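MmcQ/YjbR family DNA-binding protein (Pseudomonas syringae pv. tomato, PDB 3H9X) is of unknown function but probably binds DNA through a double wing motif. Local coordinates at residues A41-I46 and D60-K65. Sequence-based numbering, arbitrary orientation.
Sequences ALLMDI and DVIDLK
Leu43 and Ile62 meet at the apolar centre of this antiparallel strand pair, where CD1 of Leu43 lies 3.6 Å from CG2 of Ile62. That methyl of Ile62 stands anti to its own carbonyl carbon, which brings it up to the leucine, while the end of its longer branch leads away from the neighbouring strand. Ala41 and Leu64 lie on the same face of the sheet, which is covered by helix 3-13 through Phe6 and Ile7 and by helix 102-115 through Leu108 and Ile109.

The other face carries Leu42, Met44, Val61 and Asp63. Met44, a selenomethionine, bends at its last torsion (chi3 -84°) and carries CE across to Asp63, 3.6 Å from OD1. Ile46 crosses Val61 at about a right angle, its CD1 coming 4.1 Å from CG2 of the valine.

Four backbone hydrogen bonds tie the strands together. Leu42 and Asp63 exchange one pair; Met44 and Val61 exchange the second, whose bonds are straighter at hydrogen.

At the polar edge, OD1 of Asp45 and OD1 of Asp60 approach to 2.7 Å, their carboxylate planes turned 77° apart. The remaining oxygens form salt bridges, Asp45 OD2 with Arg58 and Asp60 OD2 with Arg3 of the N-terminal helix.

In this hairpin of central strands, Asp63 is buried, yet its OD1 is hydrogen-bonded to Thr93 of the adjacent strand 91-95. The two arginines would be expected to offset the repulsion between the paired carboxylates of Asp45 and Asp60 at this end of the contact.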
loop_
_atom_site.group_PDB
_atom_site.type_symbol
_atom_site.label_atom_id
_atom_site.label_comp_id
_atom_site.label_asym_id
_atom_site.label_seq_id
_atom_site.Cartn_x
_atom_site.Cartn_y
_atom_site.Cartn_z
ATOM N N ALA A 41 3.310 -5.290 -0.130
ATOM C CA ALA A 41 2.080 -4.532 0.052
ATOM C C ALA A 41 1.643 -4.534 1.527
ATOM O O ALA A 41 1.577 -5.590 2.163
ATOM C CB ALA A 41 0.981 -5.134 -0.814
ATOM N N LEU A 42 1.348 -3.345 2.057
ATOM C CA LEU A 42 0.910 -3.175 3.445
ATOM C C LEU A 42 -0.429 -2.428 3.470
ATOM O O LEU A 42 -0.493 -1.223 3.206
ATOM C CB LEU A 42 1.934 -2.354 4.230
ATOM C CG LEU A 42 2.207 -2.638 5.715
ATOM C CD1 LEU A 42 2.834 -1.388 6.311
ATOM C CD2 LEU A 42 0.950 -3.001 6.478
ATOM N N LEU A 43 -1.489 -3.152 3.799
ATOM C CA LEU A 43 -2.822 -2.587 3.865
ATOM C C LEU A 43 -3.075 -2.153 5.297
ATOM O O LEU A 43 -2.858 -2.931 6.217
ATOM C CB LEU A 43 -3.844 -3.647 3.462
ATOM C CG LEU A 43 -5.313 -3.280 3.564
ATOM C CD1 LEU A 43 -5.614 -2.217 2.561
ATOM C CD2 LEU A 43 -6.164 -4.503 3.340
HETATM N N MSE A 44 -3.523 -0.914 5.483
HETATM C CA MSE A 44 -3.813 -0.395 6.816
HETATM C C MSE A 44 -4.977 0.564 6.840
HETATM O O MSE A 44 -5.253 1.252 5.870
HETATM C CB MSE A 44 -2.620 0.361 7.378
HETATM C CG MSE A 44 -1.371 -0.446 7.589
HETATM SE SE MSE A 44 0.091 0.718 8.184
HETATM C CE MSE A 44 0.692 1.345 6.461
ATOM N N ASP A 45 -5.633 0.613 7.988
ATOM C CA ASP A 45 -6.743 1.517 8.233
ATOM C C ASP A 45 -6.187 2.496 9.262
ATOM O O ASP A 45 -5.983 2.117 10.412
ATOM C CB ASP A 45 -7.910 0.752 8.835
ATOM C CG ASP A 45 -9.022 1.662 9.295
ATOM O OD1 ASP A 45 -9.613 2.348 8.427
ATOM O OD2 ASP A 45 -9.306 1.685 10.516
ATOM N N ILE A 46 -5.943 3.741 8.864
ATOM C CA ILE A 46 -5.358 4.717 9.788
ATOM C C ILE A 46 -6.082 6.055 9.884
ATOM O O ILE A 46 -6.919 6.387 9.041
ATOM C CB ILE A 46 -3.887 5.037 9.410
ATOM C CG1 ILE A 46 -3.840 5.661 8.011
ATOM C CG2 ILE A 46 -3.052 3.774 9.462
ATOM C CD1 ILE A 46 -2.506 6.268 7.635
ATOM N N ASP A 60 -8.192 4.249 4.430
ATOM C CA ASP A 60 -7.577 2.959 4.149
ATOM C C ASP A 60 -6.493 3.215 3.125
ATOM O O ASP A 60 -6.765 3.760 2.057
ATOM C CB ASP A 60 -8.592 1.956 3.599
ATOM C CG ASP A 60 -9.215 1.099 4.689
ATOM O OD1 ASP A 60 -9.142 1.505 5.875
ATOM O OD2 ASP A 60 -9.781 0.028 4.351
ATOM N N VAL A 61 -5.267 2.819 3.455
ATOM C CA VAL A 61 -4.115 3.037 2.583
ATOM C C VAL A 61 -3.306 1.753 2.373
ATOM O O VAL A 61 -3.402 0.820 3.159
ATOM C CB VAL A 61 -3.185 4.168 3.183
ATOM C CG1 VAL A 61 -4.026 5.373 3.558
ATOM C CG2 VAL A 61 -2.433 3.662 4.427
ATOM N N ILE A 62 -2.538 1.701 1.290
ATOM C CA ILE A 62 -1.677 0.558 1.041
ATOM C C ILE A 62 -0.281 1.099 0.812
ATOM O O ILE A 62 -0.096 2.141 0.174
ATOM C CB ILE A 62 -2.053 -0.260 -0.198
ATOM C CG1 ILE A 62 -2.205 0.662 -1.394
ATOM C CG2 ILE A 62 -3.279 -1.101 0.092
ATOM C CD1 ILE A 62 -2.287 -0.050 -2.702
ATOM N N ASP A 63 0.704 0.394 1.359
ATOM C CA ASP A 63 2.095 0.776 1.205
ATOM C C ASP A 63 2.705 -0.147 0.185
ATOM O O ASP A 63 2.532 -1.366 0.249
ATOM C CB ASP A 63 2.813 0.681 2.537
ATOM C CG ASP A 63 2.687 1.959 3.337
ATOM O OD1 ASP A 63 1.642 2.644 3.230
ATOM O OD2 ASP A 63 3.622 2.284 4.086
ATOM N N LEU A 64 3.408 0.461 -0.763
ATOM C CA LEU A 64 4.047 -0.243 -1.864
ATOM C C LEU A 64 5.509 0.152 -1.967
ATOM O O LEU A 64 5.873 1.268 -1.627
ATOM C CB LEU A 64 3.311 0.094 -3.169
ATOM C CG LEU A 64 2.158 -0.808 -3.641
ATOM C CD1 LEU A 64 1.308 -1.280 -2.481
ATOM C CD2 LEU A 64 1.318 -0.049 -4.656
ATOM N N LYS A 65 6.354 -0.758 -2.432
ATOM C CA LYS A 65 7.781 -0.459 -2.558
ATOM C C LYS A 65 8.085 0.062 -3.951
ATOM O O LYS A 65 7.574 -0.445 -4.943
ATOM C CB LYS A 65 8.598 -1.719 -2.285
ATOM C CG LYS A 65 10.094 -1.513 -2.114
ATOM C CD LYS A 65 10.771 -2.873 -1.916
ATOM C CE LYS A 65 11.762 -2.875 -0.757
ATOM N NZ LYS A 65 12.816 -1.828 -0.882
#